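Local coordinates for ABC transporter binding protein AcbH (Actinoplanes, PDB 3OO8) that captures beta-D-galactopyranose outside the cell as the solute-binding receptor of an ABC transporter, at residues I30-N35 against L85-A90; T104-V109 against Y133-Y138; K250-K255 against A269-K274. The protein carries 2 engineered substitutions. One frame throughout, in Å; residues are numbered along the deposited sequence.

Interaction 1. Residues I30-N35 against L85-A90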
loop_
_atom_site.group_PDB
_atom_site.type_symbol
_atom_site.label_atom_id
_atom_site.label_comp_id
_atom_site.label_asym_id
_atom_site.label_seq_id
_atom_site.Cartn_x
_atom_site.Cartn_y
_atom_site.Cartn_z
ATOM N N ILE A 30 16.267 -24.112 8.175
ATOM C CA ILE A 30 14.946 -23.899 7.581
ATOM C C ILE A 30 15.029 -23.595 6.093
ATOM O O ILE A 30 16.070 -23.188 5.607
ATOM C CB ILE A 30 14.158 -22.784 8.316
ATOM C CG1 ILE A 30 14.791 -21.407 8.105
ATOM C CG2 ILE A 30 14.054 -23.099 9.799
ATOM C CD1 ILE A 30 13.834 -20.209 8.362
ATOM N N THR A 31 13.928 -23.794 5.369
ATOM C CA THR A 31 13.833 -23.289 4.014
ATOM C C THR A 31 12.940 -22.051 4.002
ATOM O O THR A 31 12.074 -21.878 4.858
ATOM C CB THR A 31 13.288 -24.354 3.051
ATOM O OG1 THR A 31 12.051 -24.876 3.558
ATOM C CG2 THR A 31 14.327 -25.487 2.916
ATOM N N PHE A 32 13.155 -21.202 3.001
ATOM C CA PHE A 32 12.442 -19.937 2.937
ATOM C C PHE A 32 11.959 -19.730 1.515
ATOM O O PHE A 32 12.756 -19.622 0.590
ATOM C CB PHE A 32 13.374 -18.769 3.313
ATOM C CG PHE A 32 12.676 -17.663 4.038
ATOM C CD1 PHE A 32 13.182 -17.184 5.231
ATOM C CD2 PHE A 32 11.531 -17.073 3.497
ATOM C CE1 PHE A 32 12.534 -16.165 5.920
ATOM C CE2 PHE A 32 10.879 -16.034 4.183
ATOM C CZ PHE A 32 11.386 -15.601 5.418
ATOM N N GLY A 33 10.644 -19.673 1.342
ATOM C CA GLY A 33 10.068 -19.418 0.026
ATOM C C GLY A 33 10.074 -17.931 -0.205
ATOM O O GLY A 33 9.464 -17.182 0.569
ATOM N N SER A 34 10.776 -17.497 -1.251
ATOM C CA SER A 34 10.934 -16.088 -1.523
ATOM C C SER A 34 10.514 -15.636 -2.916
ATOM O O SER A 34 10.960 -16.192 -3.914
ATOM C CB SER A 34 12.395 -15.677 -1.273
ATOM O OG SER A 34 12.629 -14.338 -1.685
ATOM N N ASN A 35 9.679 -14.608 -2.964
ATOM C CA ASN A 35 9.266 -13.966 -4.206
ATOM C C ASN A 35 10.172 -12.788 -4.557
ATOM O O ASN A 35 9.874 -12.008 -5.472
ATOM C CB ASN A 35 7.783 -13.567 -4.108
ATOM C CG ASN A 35 7.538 -12.479 -3.051
ATOM O OD1 ASN A 35 8.490 -11.902 -2.545
ATOM N ND2 ASN A 35 6.268 -12.159 -2.767
ATOM N N LEU A 85 9.103 -20.919 6.055
ATOM C CA LEU A 85 8.646 -19.539 6.073
ATOM C C LEU A 85 8.459 -19.115 4.630
ATOM O O LEU A 85 9.038 -19.707 3.732
ATOM C CB LEU A 85 9.744 -18.626 6.666
ATOM C CG LEU A 85 9.913 -18.821 8.168
ATOM C CD1 LEU A 85 11.003 -17.938 8.768
ATOM C CD2 LEU A 85 8.564 -18.532 8.870
ATOM N N ALA A 86 7.642 -18.090 4.413
ATOM C CA ALA A 86 7.498 -17.523 3.079
ATOM C C ALA A 86 7.231 -16.018 3.045
ATOM O O ALA A 86 6.714 -15.436 3.967
ATOM C CB ALA A 86 6.388 -18.289 2.297
ATOM N N THR A 87 7.625 -15.384 1.963
ATOM C CA THR A 87 7.274 -14.015 1.742
ATOM C C THR A 87 5.803 -13.840 1.394
ATOM O O THR A 87 5.276 -14.569 0.561
ATOM C CB THR A 87 8.021 -13.512 0.507
ATOM O OG1 THR A 87 7.846 -14.430 -0.590
ATOM C CG2 THR A 87 9.522 -13.383 0.822
ATOM N N TRP A 88 5.144 -12.865 2.006
ATOM C CA TRP A 88 3.781 -12.552 1.581
ATOM C C TRP A 88 3.510 -11.082 1.915
ATOM O O TRP A 88 4.435 -10.288 2.014
ATOM C CB TRP A 88 2.737 -13.526 2.194
ATOM C CG TRP A 88 1.430 -13.465 1.442
ATOM C CD1 TRP A 88 0.203 -13.090 1.932
ATOM C CD2 TRP A 88 1.239 -13.734 0.047
ATOM N NE1 TRP A 88 -0.728 -13.107 0.920
ATOM C CE2 TRP A 88 -0.124 -13.488 -0.245
ATOM C CE3 TRP A 88 2.087 -14.135 -0.991
ATOM C CZ2 TRP A 88 -0.652 -13.628 -1.540
ATOM C CZ3 TRP A 88 1.541 -14.305 -2.289
ATOM C CH2 TRP A 88 0.193 -14.041 -2.530
ATOM N N PHE A 89 2.254 -10.710 2.126
ATOM C CA PHE A 89 1.954 -9.302 2.432
ATOM C C PHE A 89 0.563 -9.212 3.050
ATOM O O PHE A 89 -0.254 -10.140 2.923
ATOM C CB PHE A 89 2.029 -8.476 1.137
ATOM C CG PHE A 89 1.332 -9.126 -0.036
ATOM C CD1 PHE A 89 -0.048 -8.983 -0.242
ATOM C CD2 PHE A 89 2.064 -9.868 -0.949
ATOM C CE1 PHE A 89 -0.673 -9.571 -1.339
ATOM C CE2 PHE A 89 1.443 -10.467 -2.026
ATOM C CZ PHE A 89 0.086 -10.333 -2.220
ATOM N N ALA A 90 0.302 -8.101 3.726
ATOM C CA ALA A 90 -0.982 -7.879 4.367
ATOM C C ALA A 90 -2.128 -7.818 3.348
ATOM O O ALA A 90 -1.929 -7.507 2.160
ATOM C CB ALA A 90 -0.931 -6.595 5.247
HETATM O O HOH W 1 5.880 -10.091 -0.597
#

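Interaction 2. Residues T104-V109 against Y133-Y138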
loop_
_atom_site.group_PDB
_atom_site.type_symbol
_atom_site.label_atom_id
_atom_site.label_comp_id
_atom_site.label_asym_id
_atom_site.label_seq_id
_atom_site.Cartn_x
_atom_site.Cartn_y
_atom_site.Cartn_z
ATOM N N THR A 104 0.242 -21.033 10.207
ATOM C CA THR A 104 0.450 -21.228 11.632
ATOM C C THR A 104 0.361 -19.883 12.333
ATOM O O THR A 104 1.007 -18.927 11.904
ATOM C CB THR A 104 1.839 -21.867 11.860
ATOM O OG1 THR A 104 1.795 -23.205 11.361
ATOM C CG2 THR A 104 2.181 -21.929 13.338
ATOM N N PRO A 105 -0.470 -19.764 13.379
ATOM C CA PRO A 105 -0.494 -18.513 14.113
ATOM C C PRO A 105 0.826 -18.281 14.867
ATOM O O PRO A 105 1.510 -19.252 15.279
ATOM C CB PRO A 105 -1.673 -18.686 15.074
ATOM C CG PRO A 105 -1.726 -20.130 15.315
ATOM C CD PRO A 105 -1.315 -20.797 14.029
ATOM N N ILE A 106 1.202 -17.012 15.011
ATOM C CA ILE A 106 2.477 -16.655 15.613
ATOM C C ILE A 106 2.330 -15.667 16.765
ATOM O O ILE A 106 3.121 -14.727 16.937
ATOM C CB ILE A 106 3.476 -16.156 14.538
ATOM C CG1 ILE A 106 2.808 -15.077 13.696
ATOM C CG2 ILE A 106 3.862 -17.306 13.601
ATOM C CD1 ILE A 106 3.819 -14.307 12.854
ATOM N N ASP A 107 1.347 -15.948 17.632
ATOM C CA ASP A 107 1.126 -15.094 18.777
ATOM C C ASP A 107 2.374 -15.131 19.650
ATOM O O ASP A 107 2.677 -14.153 20.320
ATOM C CB ASP A 107 -0.094 -15.554 19.596
ATOM C CG ASP A 107 -1.396 -15.443 18.829
ATOM O OD1 ASP A 107 -1.470 -14.629 17.892
ATOM O OD2 ASP A 107 -2.369 -16.134 19.187
ATOM N N ASP A 108 3.044 -16.286 19.693
ATOM C CA ASP A 108 4.267 -16.426 20.464
ATOM C C ASP A 108 5.419 -15.534 19.989
ATOM O O ASP A 108 6.087 -14.885 20.791
ATOM C CB ASP A 108 4.683 -17.897 20.656
ATOM C CG ASP A 108 4.790 -18.681 19.360
ATOM O OD1 ASP A 108 4.571 -18.153 18.230
ATOM O OD2 ASP A 108 5.138 -19.875 19.463
ATOM N N VAL A 109 5.614 -15.460 18.674
ATOM C CA VAL A 109 6.565 -14.522 18.093
ATOM C C VAL A 109 6.209 -13.104 18.514
ATOM O O VAL A 109 7.077 -12.328 18.908
ATOM C CB VAL A 109 6.518 -14.602 16.545
ATOM C CG1 VAL A 109 7.357 -13.471 15.905
ATOM C CG2 VAL A 109 7.023 -15.985 16.081
ATOM N N TYR A 133 -0.554 -13.651 12.155
ATOM C CA TYR A 133 -0.117 -14.562 11.094
ATOM C C TYR A 133 1.054 -14.012 10.274
ATOM O O TYR A 133 1.716 -14.756 9.553
ATOM C CB TYR A 133 -1.290 -14.956 10.166
ATOM C CG TYR A 133 -2.328 -15.798 10.877
ATOM C CD1 TYR A 133 -2.139 -17.154 11.005
ATOM C CD2 TYR A 133 -3.491 -15.204 11.392
ATOM C CE1 TYR A 133 -3.090 -17.953 11.655
ATOM C CE2 TYR A 133 -4.436 -15.986 12.046
ATOM C CZ TYR A 133 -4.218 -17.346 12.161
ATOM O OH TYR A 133 -5.172 -18.130 12.788
ATOM N N LEU A 134 1.277 -12.704 10.382
ATOM C CA LEU A 134 2.303 -12.039 9.584
ATOM C C LEU A 134 3.324 -11.338 10.473
ATOM O O LEU A 134 2.958 -10.768 11.513
ATOM C CB LEU A 134 1.638 -10.961 8.713
ATOM C CG LEU A 134 2.512 -10.228 7.655
ATOM C CD1 LEU A 134 2.517 -11.003 6.338
ATOM C CD2 LEU A 134 2.082 -8.773 7.442
ATOM N N VAL A 135 4.588 -11.308 10.020
ATOM C CA VAL A 135 5.551 -10.341 10.579
ATOM C C VAL A 135 5.849 -9.337 9.474
ATOM O O VAL A 135 6.371 -9.747 8.440
ATOM C CB VAL A 135 6.888 -10.938 10.973
ATOM C CG1 VAL A 135 7.811 -9.787 11.427
ATOM C CG2 VAL A 135 6.707 -11.919 12.126
ATOM N N PRO A 136 5.495 -8.068 9.684
ATOM C CA PRO A 136 5.725 -7.125 8.565
ATOM C C PRO A 136 7.152 -6.616 8.554
ATOM O O PRO A 136 7.838 -6.669 9.587
ATOM C CB PRO A 136 4.771 -5.972 8.916
ATOM C CG PRO A 136 4.714 -5.944 10.375
ATOM C CD PRO A 136 4.832 -7.393 10.821
ATOM N N LEU A 137 7.583 -6.091 7.407
ATOM C CA LEU A 137 8.960 -5.595 7.259
ATOM C C LEU A 137 8.996 -4.130 6.850
ATOM O O LEU A 137 9.696 -3.339 7.488
ATOM C CB LEU A 137 9.760 -6.451 6.247
ATOM C CG LEU A 137 11.275 -6.198 6.330
ATOM C CD1 LEU A 137 11.857 -6.657 7.675
ATOM C CD2 LEU A 137 11.945 -6.920 5.149
ATOM N N TYR A 138 8.260 -3.744 5.799
ATOM C CA TYR A 138 8.315 -2.369 5.290
ATOM C C TYR A 138 7.023 -2.042 4.532
ATOM O O TYR A 138 6.269 -2.934 4.137
ATOM C CB TYR A 138 9.513 -2.136 4.330
ATOM C CG TYR A 138 9.513 -3.131 3.188
ATOM C CD1 TYR A 138 8.649 -2.957 2.094
ATOM C CD2 TYR A 138 10.284 -4.301 3.257
ATOM C CE1 TYR A 138 8.563 -3.929 1.068
ATOM C CE2 TYR A 138 10.182 -5.288 2.267
ATOM C CZ TYR A 138 9.336 -5.087 1.186
ATOM O OH TYR A 138 9.261 -6.066 0.231
HETATM O O HOH W 2 1.729 -17.514 9.457
#

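Interaction 3. Residues K250-K255 against A269-K274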
loop_
_atom_site.group_PDB
_atom_site.type_symbol
_atom_site.label_atom_id
_atom_site.label_comp_id
_atom_site.label_asym_id
_atom_site.label_seq_id
_atom_site.Cartn_x
_atom_site.Cartn_y
_atom_site.Cartn_z
ATOM N N LYS A 250 6.028 13.000 -14.972
ATOM C CA LYS A 250 6.934 13.917 -15.694
ATOM C C LYS A 250 6.303 15.301 -15.771
ATOM O O LYS A 250 7.009 16.308 -15.687
ATOM C CB LYS A 250 7.306 13.387 -17.083
ATOM C CG LYS A 250 8.495 12.411 -17.106
ATOM C CD LYS A 250 9.798 12.986 -16.474
ATOM C CE LYS A 250 10.961 11.965 -16.476
ATOM N NZ LYS A 250 12.020 12.181 -15.395
ATOM N N ALA A 251 4.979 15.371 -15.901
ATOM C CA ALA A 251 4.297 16.670 -15.900
ATOM C C ALA A 251 4.523 17.425 -14.587
ATOM O O ALA A 251 4.766 18.641 -14.591
ATOM C CB ALA A 251 2.801 16.537 -16.212
ATOM N N LEU A 252 4.432 16.711 -13.456
ATOM C CA LEU A 252 4.709 17.312 -12.160
ATOM C C LEU A 252 6.180 17.755 -12.100
ATOM O O LEU A 252 6.479 18.901 -11.739
ATOM C CB LEU A 252 4.441 16.290 -11.029
ATOM C CG LEU A 252 4.827 16.803 -9.634
ATOM C CD1 LEU A 252 3.898 17.957 -9.228
ATOM C CD2 LEU A 252 4.772 15.650 -8.591
ATOM N N GLU A 253 7.085 16.860 -12.501
ATOM C CA GLU A 253 8.513 17.128 -12.454
ATOM C C GLU A 253 8.899 18.339 -13.308
ATOM O O GLU A 253 9.768 19.134 -12.919
ATOM C CB GLU A 253 9.308 15.909 -12.898
ATOM C CG GLU A 253 10.780 16.031 -12.591
ATOM C CD GLU A 253 11.623 14.839 -13.014
ATOM O OE1 GLU A 253 11.110 13.786 -13.464
ATOM O OE2 GLU A 253 12.841 14.955 -12.849
ATOM N N ASN A 254 8.243 18.457 -14.454
ATOM C CA ASN A 254 8.497 19.561 -15.407
ATOM C C ASN A 254 7.726 20.826 -15.029
ATOM O O ASN A 254 7.698 21.807 -15.777
ATOM C CB ASN A 254 8.161 19.114 -16.840
ATOM C CG ASN A 254 9.219 18.191 -17.435
ATOM O OD1 ASN A 254 10.394 18.269 -17.081
ATOM N ND2 ASN A 254 8.809 17.316 -18.343
ATOM N N LYS A 255 7.089 20.798 -13.858
ATOM C CA LYS A 255 6.317 21.921 -13.351
ATOM C C LYS A 255 5.096 22.338 -14.186
ATOM O O LYS A 255 4.635 23.471 -14.110
ATOM C CB LYS A 255 7.219 23.098 -12.972
ATOM C CG LYS A 255 8.378 22.746 -12.071
ATOM C CD LYS A 255 9.187 23.997 -11.799
ATOM C CE LYS A 255 10.482 23.667 -11.101
ATOM N NZ LYS A 255 11.229 24.924 -10.812
ATOM N N ALA A 269 10.343 7.835 -7.328
ATOM C CA ALA A 269 11.280 6.996 -8.070
ATOM C C ALA A 269 11.468 7.535 -9.479
ATOM O O ALA A 269 12.545 7.375 -10.065
ATOM C CB ALA A 269 10.807 5.547 -8.112
ATOM N N ASN A 270 10.432 8.165 -10.018
ATOM C CA ASN A 270 10.467 8.641 -11.415
ATOM C C ASN A 270 11.274 9.913 -11.586
ATOM O O ASN A 270 11.714 10.223 -12.705
ATOM C CB ASN A 270 9.058 8.879 -11.954
ATOM C CG ASN A 270 8.990 8.811 -13.479
ATOM O OD1 ASN A 270 8.750 9.821 -14.152
ATOM N ND2 ASN A 270 9.233 7.629 -14.023
ATOM N N TYR A 271 11.430 10.665 -10.496
ATOM C CA TYR A 271 12.151 11.945 -10.553
ATOM C C TYR A 271 13.631 11.706 -10.864
ATOM O O TYR A 271 14.224 10.702 -10.459
ATOM C CB TYR A 271 12.040 12.716 -9.231
ATOM C CG TYR A 271 10.971 13.783 -9.200
ATOM C CD1 TYR A 271 9.675 13.526 -9.648
ATOM C CD2 TYR A 271 11.260 15.053 -8.730
ATOM C CE1 TYR A 271 8.703 14.516 -9.647
ATOM C CE2 TYR A 271 10.295 16.044 -8.703
ATOM C CZ TYR A 271 9.020 15.772 -9.141
ATOM O OH TYR A 271 8.060 16.746 -9.120
ATOM N N SER A 272 14.222 12.650 -11.590
ATOM C CA SER A 272 15.668 12.629 -11.783
ATOM C C SER A 272 16.364 12.935 -10.442
ATOM O O SER A 272 15.795 13.593 -9.575
ATOM C CB SER A 272 16.037 13.701 -12.805
ATOM O OG SER A 272 16.044 14.989 -12.204
ATOM N N ALA A 273 17.599 12.470 -10.272
ATOM C CA ALA A 273 18.378 12.767 -9.071
ATOM C C ALA A 273 18.526 14.275 -8.825
ATOM O O ALA A 273 18.518 14.715 -7.680
ATOM C CB ALA A 273 19.748 12.069 -9.112
ATOM N N LYS A 274 18.640 15.068 -9.899
ATOM C CA LYS A 274 18.764 16.521 -9.776
ATOM C C LYS A 274 17.489 17.218 -9.282
ATOM O O LYS A 274 17.562 18.294 -8.678
ATOM C CB LYS A 274 19.179 17.150 -11.120
ATOM C CG LYS A 274 20.671 17.071 -11.434
ATOM C CD LYS A 274 21.463 18.122 -10.644
ATOM C CE LYS A 274 22.967 17.944 -10.878
ATOM N NZ LYS A 274 23.268 17.705 -12.332
HETATM O O HOH W 3 8.787 12.369 -12.819
#

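Interaction 1. Residues I30-N35 against L85-A90
F32 and G33 of strand 30-34 lie beside L85 and A86 of strand 85-89 as parallel neighbours inside the mixed β-sheet of the first lobe, and the contact is buried. G33 is held through both sides of its backbone: its N donates to L85 O at 2.9 Å, and its O accepts from T87 N, also at 2.9 Å. The bond from L85 N to T31 O, 3.3 Å long, is weak. On the sheet face bearing F32 and L85, L85 CB lies over the middle of the phenylalanine ring, 3.6 Å from its centroid, in a CH-pi contact. L85 CD1 continues to I30 CD1, 3.7 Å away, and both branched chains pack against helix 312-322, which suits their apolar character. Strand 60-64 pairs with the far edge of strand 30-34. The resulting order, the first strand between the second and third, followed by the antiparallel strand 301-304 that returns from the other part of the chain, is the arrangement of a class 2 solute-binding protein, built from β-α-β crossovers through helices 39-56 and 67-79. On the other face, G33 and A86 are small enough for their CA atoms to approach to 4.4 Å. Beyond them T87 uses its hydroxyl: with chi1 at 50°, OG1 is turned to the first strand, where it accepts from N35 N at 3.0 Å and donates weakly to G33 O. N35 ND2 donates to a water, 3.0 Å away, that in turn donates to W88 O; ND2 is also bonded to OE1 of the galactose-binding Q71, so N35 probably helps to position that residue as a second-shell partner.

Interaction 2. Residues T104-V109 against Y133-Y138
The lead-in to helix 107-113, P105 and I106 at its N-cap position, packs against Y133 and V135 at the start of strand 134-147, the long strand of the class 2 solute-binding fold that pairs with strands of both lobes. I106 is the apolar bridge. Its CG1 lies between the backbone N and carbonyl carbon (chi1 51°), and the extended chain beyond brings CD1 to V135 CG2 at 3.8 Å, the two side chains crossing at about a right angle. V109 CG1 approaches the same V135 CG2 at 4.1 Å from the first turn of the helix. The β-branched I106, V109 and V135, with L319 of helix 312-322 against I106 and V135, make an apolar corner. Y133 lies alongside P105 and points the same way; its CE1 is 3.6 Å from P105 CA and 3.8 Å from P105 CB, while its OH bonds to D129 OD2. Cutting Y133 back to alanine is likely to leave a gap beside P105 and D129 OD2 without this partner. The ring of P105, fixed to its own backbone, offers CB and CD to the tyrosine with little freedom to move. A water lies between the two main chains, 2.9 Å from T104 O and 2.8 Å from Y133 O, within donating distance of both.

Interaction 3. Residues K250-K255 against A269-K274
The side chains of E253 and Y271 run antiparallel to each other, the glutamate stacked over one face of the ring. E253 CG sits 3.7 Å from the ring centroid, almost on its normal, in a CH-pi contact, and the carboxylate plane is only 12° from that of the ring. CG anti to the backbone N (chi1 -168°) and an extended chain carry the glutamate along the ring. A glutamate suits the place because its methylenes can lie on the ring while its carboxylate takes the donors beyond. That carboxylate reaches the loop that follows Y271: S272 N donates to E253 OE2 at 3.0 Å, nearly straight at 172° but from above the carboxylate plane, and N275 ND2 also bonds to OE2. K250, bent at chi2, brings NZ round to the syn side of E253 OE1, a salt bridge of 2.7 Å, and gives a weak bond to N270 O. A water bridges E253 OE1, 2.8 Å away, and N270 OD1, 2.9 Å away. So many donors probably keep the acid ionised. L252, whose side chain crosses the tyrosine at about a right angle, brings CG within 3.3 Å of Y271 OH, which bonds to N147 ND2. Helix 264-270 carries the galactose-binding Q266; opposite, helix 245-253 closes with a Schellman motif, K255 being its C-prime residue.

How the interactions relate
Along the chain the three contacts come in series, each closed before the next opens. Interactions 1 and 2 are neighbours, their centres 12 Å apart; both reach the same mixed sheet, and they touch where L134 packs against F89 and A90. Interaction 3 stands apart, 34 Å from interaction 1 and 38 Å from interaction 2 between centres, and on the opposite side of the chain's centre from interaction 2. Strand 134-147 joins the regions: interaction 2 lies at its start, while N147 at its end bonds to Y271 of interaction 3. Galactose-binding residues H67 and Q71 adjoin interaction 1 and Q266 lies near interaction 3, consistent with a sugar held between two lobes.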